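Local coordinates for protein PHOX (Pseudomonas fluorescens, PDB 3ZWU) that hydrolyses phosphate monoesters as an alkaline phosphatase, using a buried cluster of two iron and several calcium ions inside a beta-propeller, at residues T191-F196 against N244-V249; V62-N67 against M85-E90. One frame throughout, in Å; residues are numbered along the deposited sequence.

Interaction 1: residues T191-F196 against N244-V249. With FEO (mu-oxo-diiron), chain I; VO4 (vanadate ion), chain C.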
loop_
_atom_site.group_PDB
_atom_site.type_symbol
_atom_site.label_atom_id
_atom_site.label_comp_id
_atom_site.label_asym_id
_atom_site.label_seq_id
_atom_site.Cartn_x
_atom_site.Cartn_y
_atom_site.Cartn_z
ATOM N N THR A 191 -2.383 -2.993 -8.220
ATOM C CA THR A 191 -1.188 -2.422 -7.602
ATOM C C THR A 191 -1.377 -0.918 -7.607
ATOM O O THR A 191 -1.938 -0.358 -8.555
ATOM C CB THR A 191 0.110 -2.917 -8.236
ATOM O OG1 THR A 191 1.192 -2.438 -7.446
ATOM C CG2 THR A 191 0.303 -2.468 -9.661
ATOM N N CYS A 192 -0.921 -0.272 -6.540
ATOM C CA CYS A 192 -1.162 1.135 -6.294
ATOM C C CYS A 192 0.091 1.964 -6.336
ATOM O O CYS A 192 1.009 1.701 -5.568
ATOM C CB CYS A 192 -1.847 1.260 -4.946
ATOM S SG CYS A 192 -3.513 0.562 -4.918
ATOM N N GLU A 193 0.106 3.008 -7.177
ATOM C CA GLU A 193 1.239 3.923 -7.292
ATOM C C GLU A 193 1.060 5.019 -6.260
ATOM O O GLU A 193 0.086 5.772 -6.333
ATOM C CB GLU A 193 1.301 4.514 -8.697
ATOM C CG GLU A 193 1.575 3.447 -9.738
ATOM C CD GLU A 193 1.343 3.850 -11.177
ATOM O OE1 GLU A 193 0.788 4.944 -11.425
ATOM O OE2 GLU A 193 1.731 3.061 -12.067
ATOM N N GLU A 194 1.970 5.088 -5.280
ATOM C CA GLU A 194 1.861 6.026 -4.171
ATOM C C GLU A 194 2.755 7.241 -4.332
ATOM O O GLU A 194 2.313 8.215 -4.930
ATOM C CB GLU A 194 2.100 5.297 -2.847
ATOM C CG GLU A 194 1.894 6.152 -1.608
ATOM C CD GLU A 194 2.451 5.533 -0.347
ATOM O OE1 GLU A 194 3.417 4.745 -0.442
ATOM O OE2 GLU A 194 1.966 5.892 0.747
ATOM N N ASN A 195 4.017 7.202 -3.863
ATOM C CA ASN A 195 4.894 8.374 -3.896
ATOM C C ASN A 195 5.612 8.540 -5.236
ATOM O O ASN A 195 6.813 8.805 -5.292
ATOM C CB ASN A 195 5.866 8.332 -2.719
ATOM C CG ASN A 195 5.150 8.451 -1.400
ATOM O OD1 ASN A 195 5.104 7.513 -0.594
ATOM N ND2 ASN A 195 4.559 9.608 -1.161
ATOM N N PHE A 196 4.838 8.450 -6.316
ATOM C CA PHE A 196 5.337 8.545 -7.684
ATOM C C PHE A 196 5.982 9.899 -7.974
ATOM O O PHE A 196 6.947 9.961 -8.729
ATOM C CB PHE A 196 4.213 8.248 -8.700
ATOM C CG PHE A 196 3.177 9.342 -8.830
ATOM C CD1 PHE A 196 2.085 9.397 -7.977
ATOM C CD2 PHE A 196 3.326 10.348 -9.768
ATOM C CE1 PHE A 196 1.158 10.435 -8.070
ATOM C CE2 PHE A 196 2.380 11.357 -9.887
ATOM C CZ PHE A 196 1.295 11.392 -9.046
ATOM N N ASN A 244 1.399 13.052 -15.105
ATOM C CA ASN A 244 -0.011 12.659 -15.137
ATOM C C ASN A 244 -0.238 11.199 -15.465
ATOM O O ASN A 244 -1.335 10.699 -15.227
ATOM C CB ASN A 244 -0.775 13.509 -16.144
ATOM C CG ASN A 244 -0.746 14.970 -15.801
ATOM O OD1 ASN A 244 -0.688 15.342 -14.627
ATOM N ND2 ASN A 244 -0.752 15.830 -16.807
ATOM N N ARG A 245 0.784 10.506 -15.996
ATOM C CA ARG A 245 0.685 9.107 -16.403
ATOM C C ARG A 245 1.057 8.131 -15.284
ATOM O O ARG A 245 1.119 6.920 -15.509
ATOM C CB ARG A 245 1.513 8.897 -17.674
ATOM C CG ARG A 245 0.878 9.621 -18.865
ATOM C CD ARG A 245 1.890 10.287 -19.767
ATOM N NE ARG A 245 2.816 9.321 -20.356
ATOM C CZ ARG A 245 2.543 8.516 -21.381
ATOM N NH1 ARG A 245 1.349 8.553 -21.969
ATOM N NH2 ARG A 245 3.461 7.670 -21.830
ATOM N N HIS A 246 1.254 8.658 -14.058
ATOM C CA HIS A 246 1.554 7.887 -12.867
ATOM C C HIS A 246 0.687 8.399 -11.720
ATOM O O HIS A 246 0.134 9.498 -11.803
ATOM C CB HIS A 246 3.051 7.957 -12.556
ATOM C CG HIS A 246 3.871 7.446 -13.698
ATOM N ND1 HIS A 246 4.043 6.094 -13.914
ATOM C CD2 HIS A 246 4.434 8.125 -14.721
ATOM C CE1 HIS A 246 4.736 5.995 -15.039
ATOM N NE2 HIS A 246 4.992 7.195 -15.559
ATOM N N GLY A 247 0.537 7.589 -10.677
ATOM C CA GLY A 247 -0.340 7.882 -9.548
ATOM C C GLY A 247 -1.696 7.238 -9.761
ATOM O O GLY A 247 -2.700 7.799 -9.340
ATOM N N TRP A 248 -1.736 6.063 -10.404
ATOM C CA TRP A 248 -2.980 5.361 -10.688
ATOM C C TRP A 248 -2.977 3.963 -10.081
ATOM O O TRP A 248 -1.935 3.463 -9.641
ATOM C CB TRP A 248 -3.153 5.227 -12.213
ATOM C CG TRP A 248 -3.063 6.513 -12.981
ATOM C CD1 TRP A 248 -1.972 7.007 -13.628
ATOM C CD2 TRP A 248 -4.110 7.473 -13.168
ATOM N NE1 TRP A 248 -2.280 8.209 -14.226
ATOM C CE2 TRP A 248 -3.595 8.506 -13.978
ATOM C CE3 TRP A 248 -5.444 7.553 -12.748
ATOM C CZ2 TRP A 248 -4.371 9.597 -14.385
ATOM C CZ3 TRP A 248 -6.221 8.618 -13.174
ATOM C CH2 TRP A 248 -5.686 9.621 -13.986
ATOM N N VAL A 249 -4.154 3.336 -10.085
ATOM C CA VAL A 249 -4.340 1.947 -9.698
ATOM C C VAL A 249 -4.126 1.183 -11.006
ATOM O O VAL A 249 -4.708 1.550 -12.030
ATOM C CB VAL A 249 -5.738 1.672 -9.102
ATOM C CG1 VAL A 249 -5.927 0.185 -8.809
ATOM C CG2 VAL A 249 -5.956 2.497 -7.843
HETATM FE FE1 FEO I . 3.974 3.125 0.674
HETATM FE FE2 FEO I . 1.823 5.095 2.646
HETATM O O FEO I . 2.963 3.592 2.311
HETATM V V VO4 C . 4.898 4.588 3.181
HETATM O O1 VO4 C . 6.372 5.252 3.850
HETATM O O2 VO4 C . 4.662 3.290 4.350
HETATM O O3 VO4 C . 5.485 4.243 1.590
HETATM O O4 VO4 C . 3.782 5.903 3.381
HETATM O O HOH W 1 4.601 1.416 1.941
#
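Glu193 reaches across from the end of strand 189-193 to the chain leading into strand 249-252, two antiparallel neighbours in one sheet of the PhoX beta-propeller. Its carboxylate takes two backbone N-H groups on one oxygen: Trp248 N lies 2.9 Å from Glu193 OE1 on an almost straight bond (175°) that arrives from above the carboxylate plane, while Gly247 N, 2.8 Å from the same OE1, comes in on the anti side and more bent. With CG beside the backbone N (chi1 -65°) and the chain extended beyond it, the side chain runs alongside the neighbouring backbone. The other oxygen, OE2, turns to Thr175 and forms a salt bridge with Lys263, so a buried carboxylate is gripped at both ends and its negative charge is probably balanced. Next to it along the strand the sheet pairing takes over: Glu193 N donates to Trp248 O at 3.2 Å, and Cys192 faces Val249 as a non-hydrogen-bonded antiparallel pair.

His246 meets Phe196 through CB, 3.7 Å from Phe196 CD2, while its imidazole leads away and hydrogen-bonds Glu242 through NE2. The backbone of His246 and Gly247 passes over one face of the Phe196 ring, with His246 O 3.5 Å from CE2. Gly247, at a positive phi, lays its bare CA 3.3 Å from Phe196 CD1. Just past the strand, Glu194 points away from the 244-249 chain, and its carboxylate bridges both irons: OE1 is 2.0 Å from FE1 and OE2 2.1 Å from FE2.

Interaction 2: residues V62-N67 against M85-E90. With FEO (mu-oxo-diiron), chain I; VO4 (vanadate ion), chain C.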
loop_
_atom_site.group_PDB
_atom_site.type_symbol
_atom_site.label_atom_id
_atom_site.label_comp_id
_atom_site.label_asym_id
_atom_site.label_seq_id
_atom_site.Cartn_x
_atom_site.Cartn_y
_atom_site.Cartn_z
ATOM N N VAL A 62 15.078 -9.099 -14.076
ATOM C CA VAL A 62 14.677 -10.508 -14.028
ATOM C C VAL A 62 14.876 -11.100 -12.622
ATOM O O VAL A 62 14.894 -12.322 -12.457
ATOM C CB VAL A 62 15.373 -11.356 -15.120
ATOM C CG1 VAL A 62 14.949 -10.894 -16.508
ATOM C CG2 VAL A 62 16.894 -11.338 -14.986
ATOM N N GLN A 63 14.998 -10.231 -11.610
ATOM C CA GLN A 63 15.163 -10.641 -10.226
ATOM C C GLN A 63 14.048 -10.041 -9.411
ATOM O O GLN A 63 13.541 -8.970 -9.748
ATOM C CB GLN A 63 16.494 -10.136 -9.672
ATOM C CG GLN A 63 17.706 -10.895 -10.198
ATOM C CD GLN A 63 19.005 -10.154 -9.984
ATOM O OE1 GLN A 63 19.045 -8.932 -9.804
ATOM N NE2 GLN A 63 20.113 -10.876 -10.035
ATOM N N PHE A 64 13.723 -10.686 -8.293
ATOM C CA PHE A 64 12.715 -10.190 -7.364
ATOM C C PHE A 64 13.087 -8.754 -7.001
ATOM O O PHE A 64 14.256 -8.470 -6.718
ATOM C CB PHE A 64 12.667 -11.077 -6.114
ATOM C CG PHE A 64 11.477 -10.821 -5.227
ATOM C CD1 PHE A 64 10.212 -11.253 -5.595
ATOM C CD2 PHE A 64 11.632 -10.212 -3.995
ATOM C CE1 PHE A 64 9.118 -11.043 -4.758
ATOM C CE2 PHE A 64 10.540 -9.998 -3.164
ATOM C CZ PHE A 64 9.291 -10.418 -3.547
ATOM N N GLY A 65 12.120 -7.840 -7.071
ATOM C CA GLY A 65 12.385 -6.428 -6.844
ATOM C C GLY A 65 12.710 -6.112 -5.398
ATOM O O GLY A 65 12.734 -7.001 -4.544
ATOM N N ASP A 66 13.011 -4.845 -5.143
ATOM C CA ASP A 66 13.410 -4.385 -3.819
ATOM C C ASP A 66 12.206 -3.926 -3.000
ATOM O O ASP A 66 11.097 -3.814 -3.522
ATOM C CB ASP A 66 14.438 -3.251 -3.969
ATOM C CG ASP A 66 15.412 -3.079 -2.818
ATOM O OD1 ASP A 66 15.231 -3.753 -1.774
ATOM O OD2 ASP A 66 16.343 -2.254 -2.950
ATOM N N ASN A 67 12.421 -3.738 -1.694
ATOM C CA ASN A 67 11.424 -3.237 -0.754
ATOM C C ASN A 67 10.023 -3.735 -1.026
ATOM O O ASN A 67 9.093 -2.947 -1.250
ATOM C CB ASN A 67 11.504 -1.721 -0.677
ATOM C CG ASN A 67 12.774 -1.242 -0.023
ATOM O OD1 ASN A 67 13.497 -2.002 0.623
ATOM N ND2 ASN A 67 13.081 0.025 -0.187
ATOM N N MET A 85 1.592 -15.536 -6.383
ATOM C CA MET A 85 1.617 -14.369 -5.519
ATOM C C MET A 85 2.078 -13.188 -6.347
ATOM O O MET A 85 3.038 -13.319 -7.100
ATOM C CB MET A 85 2.540 -14.576 -4.315
ATOM C CG MET A 85 2.004 -15.600 -3.338
ATOM S SD MET A 85 3.090 -15.853 -1.920
ATOM C CE MET A 85 2.837 -14.339 -1.038
ATOM N N ALA A 86 1.357 -12.065 -6.266
ATOM C CA ALA A 86 1.721 -10.824 -6.940
ATOM C C ALA A 86 2.182 -9.918 -5.817
ATOM O O ALA A 86 1.415 -9.676 -4.889
ATOM C CB ALA A 86 0.520 -10.234 -7.649
ATOM N N ILE A 87 3.453 -9.505 -5.843
ATOM C CA ILE A 87 4.073 -8.764 -4.750
ATOM C C ILE A 87 4.629 -7.453 -5.248
ATOM O O ILE A 87 5.452 -7.446 -6.163
ATOM C CB ILE A 87 5.196 -9.624 -4.105
ATOM C CG1 ILE A 87 4.663 -10.976 -3.573
ATOM C CG2 ILE A 87 5.909 -8.841 -2.982
ATOM C CD1 ILE A 87 5.702 -12.087 -3.545
ATOM N N ASN A 88 4.220 -6.350 -4.621
ATOM C CA ASN A 88 4.706 -5.036 -4.999
ATOM C C ASN A 88 6.129 -4.829 -4.552
ATOM O O ASN A 88 6.535 -5.340 -3.511
ATOM C CB ASN A 88 3.867 -3.936 -4.374
ATOM C CG ASN A 88 2.475 -3.868 -4.909
ATOM O OD1 ASN A 88 2.124 -4.514 -5.894
ATOM N ND2 ASN A 88 1.656 -3.045 -4.294
ATOM N N ASN A 89 6.850 -4.007 -5.302
ATOM C CA ASN A 89 8.217 -3.601 -5.009
ATOM C C ASN A 89 8.172 -2.086 -5.055
ATOM O O ASN A 89 8.047 -1.500 -6.128
ATOM C CB ASN A 89 9.155 -4.176 -6.039
ATOM C CG ASN A 89 9.180 -5.678 -6.010
ATOM O OD1 ASN A 89 8.849 -6.339 -7.001
ATOM N ND2 ASN A 89 9.622 -6.252 -4.900
ATOM N N GLU A 90 8.186 -1.453 -3.885
ATOM C CA GLU A 90 7.925 -0.026 -3.780
ATOM C C GLU A 90 9.044 0.907 -4.161
ATOM O O GLU A 90 8.809 1.872 -4.878
ATOM C CB GLU A 90 7.423 0.295 -2.375
ATOM C CG GLU A 90 6.804 1.678 -2.288
ATOM C CD GLU A 90 6.336 2.062 -0.907
ATOM O OE1 GLU A 90 7.083 1.818 0.068
ATOM O OE2 GLU A 90 5.237 2.650 -0.806
HETATM FE FE1 FEO I . 3.974 3.125 0.674
HETATM FE FE2 FEO I . 1.823 5.095 2.646
HETATM O O FEO I . 2.963 3.592 2.311
HETATM V V VO4 C . 4.898 4.588 3.181
HETATM O O1 VO4 C . 6.372 5.252 3.850
HETATM O O2 VO4 C . 4.662 3.290 4.350
HETATM O O3 VO4 C . 5.485 4.243 1.590
HETATM O O4 VO4 C . 3.782 5.903 3.381
HETATM O O HOH W 1 4.601 1.416 1.941
#
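Asn67 and Asp66 accept hydrogen bonds on their backbone carbonyls from Glu90 and Asn89, at the end of strand 82-89, whose antiparallel sheet forms part of the PhoX beta-propeller; the loop 62-67 leads into strand 68-76, the edge strand next to it. Both donors stand above the planes of the carbonyls they meet, and the bonds differ in straightness. The straighter is between main chains, Glu90 N to Asn67 O at 3.2 Å and 171°. The other uses a side chain: Asn89 ND2 donates to Asp66 O, also at 3.2 Å, but bent to 142°. Asn89 OD1 is taken by Ser120 on strand 118-127, so this one amide ties the loop to a third element and its rotation is fixed from both ends. Within the loop, Asp66 OD1 accepts from Asn67 N, and Asp66 OD2 from Thr92.

Van der Waals packing does the rest. Gly65 packs over the face of the Asn89 amide, its CA 3.4 Å from Asn89 CG. Farther back, Phe64 sets its ring rim against Ile87, whose side chain crosses it at about a right angle: CE1 meets Ile87 CD1 and CZ meets Ile87 CG2, both at 3.8 Å. The ring swings there because CG stands opposite the backbone N (chi1 -168°), and Asn89 ND2 sits over one of its faces, toward the rim.

Metal ligation follows directly on the strand. Glu90, held through its N-H by Asn67, sends an extended side chain to the diiron-vanadate site, probably the active site, where OE2 lies 2.0 Å from the iron FE1; a water bound to the same iron makes a weak hydrogen bond to Glu90 OE1.

Overall arrangement
Interactions 1 and 2 approach the diiron centre from two different sheets of the propeller, their centres 16 Å apart. Each places a glutamate ligand directly after a strand: Glu90 and Glu194 share one iron, and their OE2 and OE1 atoms come within 2.8 Å, a closeness of like charges that the metal presumably makes bearable. Cys179 completes the same iron's protein ligands, while Glu273, Asp292 and Glu387 join Glu194 on the other. Vanadate, probably standing in for phosphate, binds both irons, O3 to one and O4 to the other. Away from the iron ligands the contacts also meet directly, Thr191 OG1 lying 2.8 Å from Asn88 OD1 in a probable hydrogen bond between the two strands.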